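Local coordinates for protein probable ss-1,3-N-acetylglucosaminyltransferase (Staphylococcus aureus subsp. aureus N315, PDB 6HNQ) that belongs to the family 2 glycosyltransferases, combining a GT-A-type domain with a largely helical linker domain of the TarS type, at residues K34-I39 with I71-G76; I188-F193 with Q200-E205; K238-Q243 with K297-N302. All coordinates share one frame; numbering follows the deposited sequence.

Contact 1 (K34-I39 with I71-G76)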
loop_
_atom_site.group_PDB
_atom_site.type_symbol
_atom_site.label_atom_id
_atom_site.label_comp_id
_atom_site.label_asym_id
_atom_site.label_seq_id
_atom_site.Cartn_x
_atom_site.Cartn_y
_atom_site.Cartn_z
ATOM N N LYS A 34 37.128 6.755 -32.588
ATOM C CA LYS A 34 37.112 7.098 -31.134
ATOM C C LYS A 34 38.149 6.251 -30.379
ATOM O O LYS A 34 38.595 6.683 -29.305
ATOM C CB LYS A 34 35.740 6.832 -30.499
ATOM C CG LYS A 34 34.598 7.786 -30.786
ATOM C CD LYS A 34 33.200 7.116 -30.774
ATOM C CE LYS A 34 32.995 5.944 -29.821
ATOM N NZ LYS A 34 32.221 4.858 -30.477
ATOM N N LEU A 35 38.487 5.069 -30.890
ATOM C CA LEU A 35 39.389 4.077 -30.245
ATOM C C LEU A 35 40.799 4.663 -30.114
ATOM O O LEU A 35 41.504 4.251 -29.174
ATOM C CB LEU A 35 39.374 2.805 -31.094
ATOM C CG LEU A 35 39.872 1.528 -30.426
ATOM C CD1 LEU A 35 39.041 1.211 -29.195
ATOM C CD2 LEU A 35 39.837 0.357 -31.398
ATOM N N HIS A 36 41.198 5.585 -30.987
ATOM C CA HIS A 36 42.522 6.279 -30.930
ATOM C C HIS A 36 42.730 6.840 -29.524
ATOM O O HIS A 36 43.791 6.562 -28.935
ATOM C CB HIS A 36 42.643 7.406 -31.981
ATOM C CG HIS A 36 42.942 6.904 -33.346
ATOM N ND1 HIS A 36 44.109 6.222 -33.639
ATOM C CD2 HIS A 36 42.248 6.988 -34.505
ATOM C CE1 HIS A 36 44.114 5.894 -34.922
ATOM N NE2 HIS A 36 42.987 6.358 -35.476
ATOM N N ARG A 37 41.758 7.606 -29.031
ATOM C CA ARG A 37 41.829 8.328 -27.733
ATOM C C ARG A 37 42.093 7.309 -26.618
ATOM O O ARG A 37 42.959 7.568 -25.755
ATOM C CB ARG A 37 40.522 9.097 -27.522
ATOM C CG ARG A 37 40.639 10.370 -26.715
ATOM C CD ARG A 37 39.241 10.915 -26.459
ATOM N NE ARG A 37 39.263 11.894 -25.383
ATOM C CZ ARG A 37 38.215 12.252 -24.657
ATOM N NH1 ARG A 37 38.360 13.145 -23.694
ATOM N NH2 ARG A 37 37.036 11.693 -24.855
ATOM N N THR A 38 41.387 6.177 -26.650
ATOM C CA THR A 38 41.471 5.117 -25.612
ATOM C C THR A 38 42.855 4.468 -25.679
ATOM O O THR A 38 43.532 4.396 -24.637
ATOM C CB THR A 38 40.361 4.084 -25.788
ATOM O OG1 THR A 38 39.135 4.774 -25.548
ATOM C CG2 THR A 38 40.482 2.913 -24.836
ATOM N N ILE A 39 43.252 4.003 -26.863
ATOM C CA ILE A 39 44.544 3.286 -27.050
ATOM C C ILE A 39 45.676 4.228 -26.625
ATOM O O ILE A 39 46.586 3.775 -25.933
ATOM C CB ILE A 39 44.693 2.761 -28.483
ATOM C CG1 ILE A 39 43.680 1.639 -28.754
ATOM C CG2 ILE A 39 46.121 2.297 -28.724
ATOM C CD1 ILE A 39 43.634 1.216 -30.207
ATOM N N ILE A 71 43.195 -0.085 -35.162
ATOM C CA ILE A 71 44.027 -1.060 -34.402
ATOM C C ILE A 71 45.318 -1.331 -35.185
ATOM O O ILE A 71 46.340 -1.516 -34.532
ATOM C CB ILE A 71 43.232 -2.347 -34.098
ATOM C CG1 ILE A 71 42.064 -2.060 -33.151
ATOM C CG2 ILE A 71 44.145 -3.437 -33.563
ATOM C CD1 ILE A 71 41.059 -3.189 -33.047
ATOM N N LYS A 72 45.266 -1.342 -36.517
ATOM C CA LYS A 72 46.435 -1.666 -37.394
ATOM C C LYS A 72 47.519 -0.587 -37.256
ATOM O O LYS A 72 48.706 -0.925 -37.427
ATOM C CB LYS A 72 46.018 -1.814 -38.860
ATOM C CG LYS A 72 45.860 -3.256 -39.335
ATOM C CD LYS A 72 45.188 -3.421 -40.690
ATOM N N LYS A 73 47.147 0.644 -36.882
ATOM C CA LYS A 73 48.102 1.754 -36.658
ATOM C C LYS A 73 48.985 1.483 -35.430
ATOM O O LYS A 73 50.017 2.148 -35.310
ATOM C CB LYS A 73 47.341 3.079 -36.554
ATOM C CG LYS A 73 48.052 4.212 -35.822
ATOM C CD LYS A 73 47.517 5.591 -36.193
ATOM C CE LYS A 73 47.974 6.705 -35.268
ATOM N NZ LYS A 73 47.289 7.984 -35.574
ATOM N N TYR A 74 48.604 0.563 -34.540
ATOM C CA TYR A 74 49.363 0.252 -33.302
ATOM C C TYR A 74 49.917 -1.180 -33.348
ATOM O O TYR A 74 50.347 -1.672 -32.293
ATOM C CB TYR A 74 48.494 0.510 -32.072
ATOM C CG TYR A 74 47.919 1.905 -32.013
ATOM C CD1 TYR A 74 48.654 2.989 -31.564
ATOM C CD2 TYR A 74 46.626 2.137 -32.428
ATOM C CE1 TYR A 74 48.113 4.259 -31.526
ATOM C CE2 TYR A 74 46.058 3.397 -32.372
ATOM C CZ TYR A 74 46.810 4.468 -31.927
ATOM O OH TYR A 74 46.251 5.719 -31.852
ATOM N N LYS A 75 49.986 -1.798 -34.534
ATOM C CA LYS A 75 50.556 -3.156 -34.682
ATOM C C LYS A 75 51.994 -3.116 -34.149
ATOM O O LYS A 75 52.730 -2.166 -34.484
ATOM C CB LYS A 75 50.519 -3.636 -36.132
ATOM C CG LYS A 75 51.023 -5.054 -36.345
ATOM C CD LYS A 75 50.629 -5.622 -37.695
ATOM C CE LYS A 75 50.769 -7.128 -37.787
ATOM N NZ LYS A 75 49.884 -7.698 -38.834
ATOM N N GLY A 76 52.351 -4.072 -33.296
ATOM C CA GLY A 76 53.688 -4.156 -32.682
ATOM C C GLY A 76 53.776 -3.412 -31.356
ATOM O O GLY A 76 54.737 -3.655 -30.635
#
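Both His-36 and Tyr-74 place CG anti to their carbonyl carbons (chi1 -79° and -55°), which carries the two rings off their backbones to meet rim to rim. The imidazole is turned so that ND1 faces the phenol; Tyr-74 OH lies near the imidazole plane, 2.8 Å from ND1, in an almost straight hydrogen bond (175°) that either group could donate. Tyrosine suits this place twice over, for its flat ring also receives Ile-39: CG2 stands over the centre of one face, 3.6 Å from the centroid, a clear CH-pi contact. Lys-73 lays its CG over the opposite face and runs on, extended, until CD comes 3.6 Å from His-36 CE1. Deeper in, the contact is purely aliphatic, with Leu-35 CD2 3.7 Å from Ile-71 CG1. Leu-35 and Ile-71 also touch Thr-28, and Ile-39 reaches Leu-54 and Ile-56, so helix 35-43 and the end of helix 66-72 share the parallel strands of the GT-A sheet, a Rossmann-like arrangement. The bond to Tyr-74 should hold the imidazole in its rotation, while the phenol ring is kept flat between Ile-39 CG2 and Lys-73 CG. Lys-73 NZ, unbonded at 4.1 Å from His-36 ND1, would be expected to disfavour a positive charge on the imidazole.

Contact 2 (I188-F193 with Q200-E205). With FQ8 ([(2~{R},3~{S},4~{S})-2,3,4,5-tetrakis(oxidanyl)pentyl] [(2~{R},3~{R},4~{S})-2,3,4-tris(oxidanyl)-5-[oxidanyl-[(2~{R},3~{S},4~{S})-2,3,4-tris(oxidanyl)-5-phosphonooxy-pentoxy]phosphoryl]oxy-pentyl] hydrogen phosphate), chain M.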
loop_
_atom_site.group_PDB
_atom_site.type_symbol
_atom_site.label_atom_id
_atom_site.label_comp_id
_atom_site.label_asym_id
_atom_site.label_seq_id
_atom_site.Cartn_x
_atom_site.Cartn_y
_atom_site.Cartn_z
ATOM N N ILE A 188 38.423 -18.495 -12.443
ATOM C CA ILE A 188 37.347 -17.472 -12.558
ATOM C C ILE A 188 37.293 -17.019 -14.014
ATOM O O ILE A 188 38.303 -16.501 -14.512
ATOM C CB ILE A 188 37.591 -16.291 -11.597
ATOM C CG1 ILE A 188 37.859 -16.763 -10.160
ATOM C CG2 ILE A 188 36.433 -15.307 -11.671
ATOM C CD1 ILE A 188 38.030 -15.631 -9.172
ATOM N N LYS A 189 36.154 -17.230 -14.660
ATOM C CA LYS A 189 35.880 -16.824 -16.062
ATOM C C LYS A 189 34.600 -15.993 -16.072
ATOM O O LYS A 189 33.741 -16.228 -15.205
ATOM C CB LYS A 189 35.700 -18.053 -16.963
ATOM C CG LYS A 189 36.838 -19.062 -16.967
ATOM C CD LYS A 189 36.564 -20.204 -17.951
ATOM C CE LYS A 189 37.743 -21.130 -18.173
ATOM N NZ LYS A 189 37.860 -22.142 -17.096
ATOM N N PHE A 190 34.458 -15.086 -17.034
ATOM C CA PHE A 190 33.185 -14.379 -17.289
ATOM C C PHE A 190 32.191 -15.408 -17.834
ATOM O O PHE A 190 32.581 -16.227 -18.691
ATOM C CB PHE A 190 33.393 -13.211 -18.257
ATOM C CG PHE A 190 34.248 -12.104 -17.695
ATOM C CD1 PHE A 190 35.626 -12.140 -17.810
ATOM C CD2 PHE A 190 33.669 -11.026 -17.040
ATOM C CE1 PHE A 190 36.403 -11.115 -17.292
ATOM C CE2 PHE A 190 34.452 -10.001 -16.524
ATOM C CZ PHE A 190 35.812 -10.056 -16.649
ATOM N N LYS A 191 30.958 -15.402 -17.328
ATOM C CA LYS A 191 29.915 -16.349 -17.810
ATOM C C LYS A 191 29.153 -15.699 -18.962
ATOM O O LYS A 191 29.259 -14.454 -19.119
ATOM C CB LYS A 191 28.946 -16.797 -16.715
ATOM C CG LYS A 191 29.568 -17.323 -15.426
ATOM C CD LYS A 191 30.571 -18.450 -15.586
ATOM C CE LYS A 191 31.036 -18.988 -14.256
ATOM N NZ LYS A 191 32.423 -19.502 -14.364
ATOM N N THR A 192 28.505 -16.529 -19.777
ATOM C CA THR A 192 27.922 -16.094 -21.080
ATOM C C THR A 192 26.420 -16.411 -21.114
ATOM O O THR A 192 25.866 -16.252 -22.187
ATOM C CB THR A 192 28.715 -16.713 -22.241
ATOM O OG1 THR A 192 28.661 -18.120 -22.055
ATOM C CG2 THR A 192 30.176 -16.347 -22.252
ATOM N N PHE A 193 25.818 -16.842 -19.985
ATOM C CA PHE A 193 24.379 -17.206 -19.948
ATOM C C PHE A 193 23.569 -15.923 -19.875
ATOM O O PHE A 193 22.366 -16.179 -19.813
ATOM C CB PHE A 193 24.068 -18.304 -18.903
ATOM C CG PHE A 193 24.384 -17.960 -17.471
ATOM C CD1 PHE A 193 23.490 -17.209 -16.732
ATOM C CD2 PHE A 193 25.562 -18.384 -16.868
ATOM C CE1 PHE A 193 23.775 -16.877 -15.420
ATOM C CE2 PHE A 193 25.843 -18.050 -15.556
ATOM C CZ PHE A 193 24.953 -17.289 -14.841
ATOM N N GLN A 200 29.477 -8.044 -12.705
ATOM C CA GLN A 200 29.158 -8.122 -11.250
ATOM C C GLN A 200 29.532 -9.516 -10.729
ATOM O O GLN A 200 30.207 -9.604 -9.686
ATOM C CB GLN A 200 27.671 -7.910 -10.961
ATOM C CG GLN A 200 27.226 -6.462 -10.965
ATOM C CD GLN A 200 25.771 -6.362 -10.591
ATOM O OE1 GLN A 200 25.366 -6.596 -9.439
ATOM N NE2 GLN A 200 24.967 -6.054 -11.598
ATOM N N LEU A 201 29.087 -10.563 -11.432
ATOM C CA LEU A 201 29.325 -11.963 -11.023
ATOM C C LEU A 201 30.836 -12.200 -10.921
ATOM O O LEU A 201 31.294 -12.838 -9.942
ATOM C CB LEU A 201 28.694 -12.920 -12.034
ATOM C CG LEU A 201 28.963 -14.399 -11.720
ATOM C CD1 LEU A 201 28.580 -14.738 -10.294
ATOM C CD2 LEU A 201 28.278 -15.347 -12.647
ATOM N N PHE A 202 31.584 -11.704 -11.901
ATOM C CA PHE A 202 33.049 -11.895 -11.957
ATOM C C PHE A 202 33.683 -11.249 -10.724
ATOM O O PHE A 202 34.439 -11.922 -10.021
ATOM C CB PHE A 202 33.619 -11.342 -13.262
ATOM C CG PHE A 202 35.097 -11.584 -13.404
ATOM C CD1 PHE A 202 36.004 -10.661 -12.916
ATOM C CD2 PHE A 202 35.580 -12.742 -13.994
ATOM C CE1 PHE A 202 37.369 -10.885 -13.019
ATOM C CE2 PHE A 202 36.946 -12.947 -14.134
ATOM C CZ PHE A 202 37.835 -12.019 -13.645
ATOM N N THR A 203 33.363 -9.984 -10.461
ATOM C CA THR A 203 33.919 -9.236 -9.303
ATOM C C THR A 203 33.501 -9.926 -8.002
ATOM O O THR A 203 34.327 -10.011 -7.086
ATOM C CB THR A 203 33.489 -7.767 -9.322
ATOM O OG1 THR A 203 33.864 -7.234 -10.591
ATOM C CG2 THR A 203 34.130 -6.974 -8.210
ATOM N N ILE A 204 32.262 -10.391 -7.909
ATOM C CA ILE A 204 31.774 -11.079 -6.676
ATOM C C ILE A 204 32.581 -12.367 -6.505
ATOM O O ILE A 204 33.054 -12.601 -5.395
ATOM C CB ILE A 204 30.256 -11.335 -6.712
ATOM C CG1 ILE A 204 29.449 -10.032 -6.620
ATOM C CG2 ILE A 204 29.863 -12.316 -5.625
ATOM C CD1 ILE A 204 29.318 -9.484 -5.254
ATOM N N GLU A 205 32.734 -13.166 -7.557
ATOM C CA GLU A 205 33.495 -14.447 -7.477
ATOM C C GLU A 205 34.911 -14.121 -7.003
ATOM O O GLU A 205 35.440 -14.831 -6.145
ATOM C CB GLU A 205 33.465 -15.201 -8.807
ATOM C CG GLU A 205 32.205 -16.031 -8.973
ATOM C CD GLU A 205 32.011 -16.758 -10.298
ATOM O OE1 GLU A 205 32.477 -16.264 -11.329
ATOM O OE2 GLU A 205 31.356 -17.816 -10.297
HETATM O OAN FQ8 M . 23.088 2.273 3.741
HETATM P PBL FQ8 M . 22.723 1.403 2.314
HETATM O OAO FQ8 M . 21.130 1.086 2.250
HETATM O OAA FQ8 M . 23.471 0.141 2.147
HETATM O OAX FQ8 M . 22.888 2.431 1.106
HETATM C CAS FQ8 M . 24.054 2.437 0.288
HETATM C CBE FQ8 M . 24.576 3.864 0.151
HETATM O OAG FQ8 M . 23.505 4.821 0.235
HETATM C CBJ FQ8 M . 25.297 3.991 -1.190
HETATM O OAL FQ8 M . 26.305 4.965 -0.977
HETATM C CBF FQ8 M . 24.286 4.380 -2.310
HETATM O OAH FQ8 M . 23.747 3.196 -2.901
HETATM C CAU FQ8 M . 24.894 5.233 -3.398
HETATM O OAZ FQ8 M . 25.996 4.476 -3.925
HETATM P PBN FQ8 M . 26.991 5.152 -5.035
HETATM O OAQ FQ8 M . 28.422 5.106 -4.281
HETATM O OAC FQ8 M . 26.607 6.548 -5.403
HETATM O OBB FQ8 M . 27.033 4.081 -6.302
HETATM C CAW FQ8 M . 26.086 4.170 -7.368
HETATM C CBH FQ8 M . 25.786 2.787 -8.005
HETATM O OAJ FQ8 M . 26.406 1.746 -7.237
HETATM C CBK FQ8 M . 26.285 2.693 -9.477
HETATM O OAM FQ8 M . 26.028 3.912 -10.190
HETATM C CBG FQ8 M . 25.601 1.533 -10.256
HETATM O OAI FQ8 M . 24.986 0.595 -9.363
HETATM C CAV FQ8 M . 26.620 0.833 -11.155
HETATM O OBA FQ8 M . 26.961 -0.395 -10.498
HETATM P PBM FQ8 M . 28.429 -1.115 -10.619
HETATM O OAP FQ8 M . 28.511 -2.059 -9.289
HETATM O OAB FQ8 M . 29.562 -0.151 -10.702
HETATM O OAY FQ8 M . 28.412 -2.153 -11.852
HETATM C CAT FQ8 M . 27.219 -2.783 -12.315
HETATM C CBD FQ8 M . 27.108 -2.586 -13.834
HETATM O OAF FQ8 M . 28.414 -2.607 -14.419
HETATM C CBI FQ8 M . 26.244 -3.691 -14.488
HETATM O OAK FQ8 M . 26.722 -4.990 -14.114
HETATM C CBC FQ8 M . 24.760 -3.566 -14.088
HETATM O OAE FQ8 M . 24.362 -2.192 -14.044
HETATM C CAR FQ8 M . 23.915 -4.304 -15.106
HETATM O OAD FQ8 M . 22.619 -4.436 -14.485
#
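Phe-190 and Phe-202 lie face against face in an offset stack, centroids 4.0 Å apart and planes only 4° from parallel. Phe-190 CE2 comes 3.6 Å from Phe-202 CG, and the shift between the rings lets the Phe-190 rim reach Phe-202 CB as well. Flat, wholly apolar phenyl groups suit such an offset stack. Phe-202 sends CG anti to its own N (chi1 -177°), out from the helix toward the loop. Ile-188 adds a branch, its CG2 3.4 Å from Phe-202 CE2, the two side chains crossing at about a right angle, while the Lys-189 carbonyl carbon meets the same ring at its edge. In the fold, the loop between helices 180-185 and 198-207 doubles back along the second of them, and the stack is extended edge-to-face by Phe-108 and Phe-178, from neighbouring strands of the GT-A sheet. Farther out, Lys-191 bends at chi2 (-54°) and rests CG on Leu-201 CD2 at 3.6 Å, its aliphatic part covering the leucine. Its chain then crosses Glu-205 at about a right angle, Lys-191 CE 4.1 Å from Glu-205 OE2. Lys-191 NZ stays 4.4 Å from Glu-205 OE1, an attraction longer than a salt bridge. Gln-200 serves the bound FQ8 instead: NE2 donates to FQ8 OAK at 3.2 Å, and its OE1 is bonded to Tyr-274 OH, which should orient the amide.

Contact 3 (K238-Q243 with K297-N302)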
loop_
_atom_site.group_PDB
_atom_site.type_symbol
_atom_site.label_atom_id
_atom_site.label_comp_id
_atom_site.label_asym_id
_atom_site.label_seq_id
_atom_site.Cartn_x
_atom_site.Cartn_y
_atom_site.Cartn_z
ATOM N N LYS A 238 12.556 -6.719 -24.542
ATOM C CA LYS A 238 11.606 -7.180 -23.502
ATOM C C LYS A 238 12.134 -8.481 -22.890
ATOM O O LYS A 238 11.761 -9.561 -23.393
ATOM C CB LYS A 238 10.208 -7.386 -24.086
ATOM N N SER A 239 12.966 -8.360 -21.846
ATOM C CA SER A 239 13.583 -9.487 -21.090
ATOM C C SER A 239 12.559 -10.126 -20.134
ATOM O O SER A 239 11.799 -9.405 -19.428
ATOM C CB SER A 239 14.834 -9.071 -20.336
ATOM O OG SER A 239 15.785 -8.474 -21.197
ATOM N N THR A 240 12.558 -11.456 -20.112
ATOM C CA THR A 240 11.760 -12.338 -19.209
ATOM C C THR A 240 12.419 -12.383 -17.820
ATOM O O THR A 240 11.719 -12.670 -16.846
ATOM C CB THR A 240 11.664 -13.760 -19.792
ATOM O OG1 THR A 240 12.957 -14.383 -19.730
ATOM C CG2 THR A 240 11.153 -13.783 -21.219
ATOM N N GLY A 241 13.742 -12.176 -17.761
ATOM C CA GLY A 241 14.533 -12.224 -16.522
ATOM C C GLY A 241 15.082 -13.609 -16.241
ATOM O O GLY A 241 15.749 -13.759 -15.216
ATOM N N ASN A 242 14.855 -14.598 -17.111
ATOM C CA ASN A 242 15.373 -15.971 -16.903
ATOM C C ASN A 242 16.898 -15.904 -16.810
ATOM O O ASN A 242 17.458 -16.556 -15.908
ATOM C CB ASN A 242 14.983 -16.955 -18.007
ATOM C CG ASN A 242 13.532 -17.364 -18.031
ATOM O OD1 ASN A 242 12.718 -16.856 -17.275
ATOM N ND2 ASN A 242 13.190 -18.219 -18.983
ATOM N N GLN A 243 17.547 -15.145 -17.691
ATOM C CA GLN A 243 19.027 -15.120 -17.802
ATOM C C GLN A 243 19.598 -14.206 -16.709
ATOM O O GLN A 243 20.575 -14.583 -16.045
ATOM C CB GLN A 243 19.453 -14.701 -19.208
ATOM C CG GLN A 243 18.932 -15.623 -20.303
ATOM C CD GLN A 243 19.217 -15.130 -21.707
ATOM O OE1 GLN A 243 19.659 -14.001 -21.920
ATOM N NE2 GLN A 243 19.079 -16.017 -22.680
ATOM N N LYS A 297 5.448 -9.018 -16.406
ATOM C CA LYS A 297 5.614 -8.665 -14.972
ATOM C C LYS A 297 5.556 -9.951 -14.147
ATOM O O LYS A 297 6.384 -10.113 -13.255
ATOM C CB LYS A 297 4.529 -7.693 -14.517
ATOM C CG LYS A 297 4.752 -6.258 -14.946
ATOM C CD LYS A 297 3.597 -5.367 -14.485
ATOM C CE LYS A 297 3.858 -3.912 -14.784
ATOM N NZ LYS A 297 2.757 -3.067 -14.293
ATOM N N ILE A 298 4.609 -10.831 -14.443
ATOM C CA ILE A 298 4.407 -12.095 -13.688
ATOM C C ILE A 298 5.643 -12.963 -13.878
ATOM O O ILE A 298 6.135 -13.499 -12.865
ATOM C CB ILE A 298 3.103 -12.791 -14.103
ATOM C CG1 ILE A 298 1.896 -11.967 -13.649
ATOM C CG2 ILE A 298 3.038 -14.217 -13.582
ATOM C CD1 ILE A 298 1.792 -11.749 -12.141
ATOM N N GLU A 299 6.137 -13.078 -15.107
ATOM C CA GLU A 299 7.297 -13.952 -15.419
ATOM C C GLU A 299 8.518 -13.365 -14.710
ATOM O O GLU A 299 9.268 -14.125 -14.118
ATOM C CB GLU A 299 7.498 -14.110 -16.937
ATOM C CG GLU A 299 8.465 -15.233 -17.254
ATOM C CD GLU A 299 8.624 -15.802 -18.653
ATOM O OE1 GLU A 299 7.738 -15.580 -19.533
ATOM O OE2 GLU A 299 9.656 -16.510 -18.836
ATOM N N TRP A 300 8.700 -12.051 -14.769
ATOM C CA TRP A 300 9.848 -11.341 -14.160
ATOM C C TRP A 300 9.823 -11.544 -12.648
ATOM O O TRP A 300 10.867 -11.921 -12.085
ATOM C CB TRP A 300 9.820 -9.852 -14.507
ATOM C CG TRP A 300 10.969 -9.090 -13.936
ATOM C CD1 TRP A 300 11.027 -8.469 -12.726
ATOM C CD2 TRP A 300 12.256 -8.882 -14.546
ATOM N NE1 TRP A 300 12.236 -7.853 -12.553
ATOM C CE2 TRP A 300 13.014 -8.091 -13.651
ATOM C CE3 TRP A 300 12.827 -9.241 -15.775
ATOM C CZ2 TRP A 300 14.319 -7.700 -13.923
ATOM C CZ3 TRP A 300 14.127 -8.865 -16.038
ATOM C CH2 TRP A 300 14.864 -8.115 -15.117
ATOM N N LEU A 301 8.684 -11.299 -12.006
ATOM C CA LEU A 301 8.535 -11.432 -10.531
ATOM C C LEU A 301 8.720 -12.902 -10.156
ATOM O O LEU A 301 9.307 -13.167 -9.119
ATOM C CB LEU A 301 7.172 -10.900 -10.092
ATOM C CG LEU A 301 6.880 -11.047 -8.593
ATOM C CD1 LEU A 301 7.926 -10.369 -7.731
ATOM C CD2 LEU A 301 5.506 -10.493 -8.244
ATOM N N ASN A 302 8.249 -13.822 -10.982
ATOM C CA ASN A 302 8.382 -15.276 -10.709
ATOM C C ASN A 302 9.872 -15.629 -10.643
ATOM O O ASN A 302 10.264 -16.347 -9.714
ATOM C CB ASN A 302 7.649 -16.149 -11.736
ATOM C CG ASN A 302 6.512 -16.934 -11.115
ATOM O OD1 ASN A 302 6.699 -17.608 -10.097
ATOM N ND2 ASN A 302 5.317 -16.776 -11.667
#
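Gly-241 presses its CA against the six-membered ring of Trp-300, 3.4 Å from CZ3, and here the two segments are as close as they come, their CA atoms 5.3 Å apart. Glycine suits the place for two reasons: it brings bare backbone to the indole, and it readily adopts the positive phi that turns the chain into helix 242-256. With CG trans to the main-chain nitrogen, the indole of Trp-300 swings away from helix 294-308 along the incoming segment 238-243, where CE3 and CZ3 do the touching. Just before the glycine, Thr-240 O points at the helix backbone and takes a CA-H...O contact from Trp-300 CA, 3.5 Å away with 140° at the hydrogen. Phe-245, edge-to-face, and Phe-287 enclose the indole further, a setting that fits a large aromatic residue.

The other flank is polar and much looser. Glu-299 runs out extended beside Thr-240, both pointing the same way, and its OE2 lies 3.5 Å from Thr-240 CB, a touch without a hydrogen bond. Thr-240 OG1 is occupied within its own segment, accepting from Asn-242 N at 3.2 Å (169°); this ST turn shapes the entry to helix 242-256, and a hydroxyl on a beta carbon is what it requires. Asn-242 crosses Glu-299 at about a right angle, with amide and carboxylate planes 45° apart. Its OD1 is 3.5 Å from Glu-299 OE2, but two acceptors cannot bond.

Asn-303 ND2 settles the polar side, donating to both Asn-242 OD1 and Thr-240 O. The linker helices are thus joined here by aromatic packing and one shared amide donor, while the meeting of OE2 with OD1 should be mildly unfavourable, a cost eased by Asn-303 and by the partly exposed setting of Glu-299.

In the fold
From the N terminus the chain first closes contact 1, which brings helix 35-43 and the end of helix 66-72 together beside the first parallel strands of the GT-A sheet. Contact 2 follows, a short loop folded back onto helix 198-207 next to the bound FQ8. Contact 3 closes last, across 53 largely helical residues, and holds two helices of the linker domain together. The three come in series, none nesting or crossing. Contact 1 is remote, its centre about 28 Å from that of contact 2 and 40 Å from that of contact 3. Contacts 2 and 3 touch, Phe-193 O lying 3.3 Å from Gln-243 CB, where the loop before helix 198-207 meets helix 242-256 of the linker range.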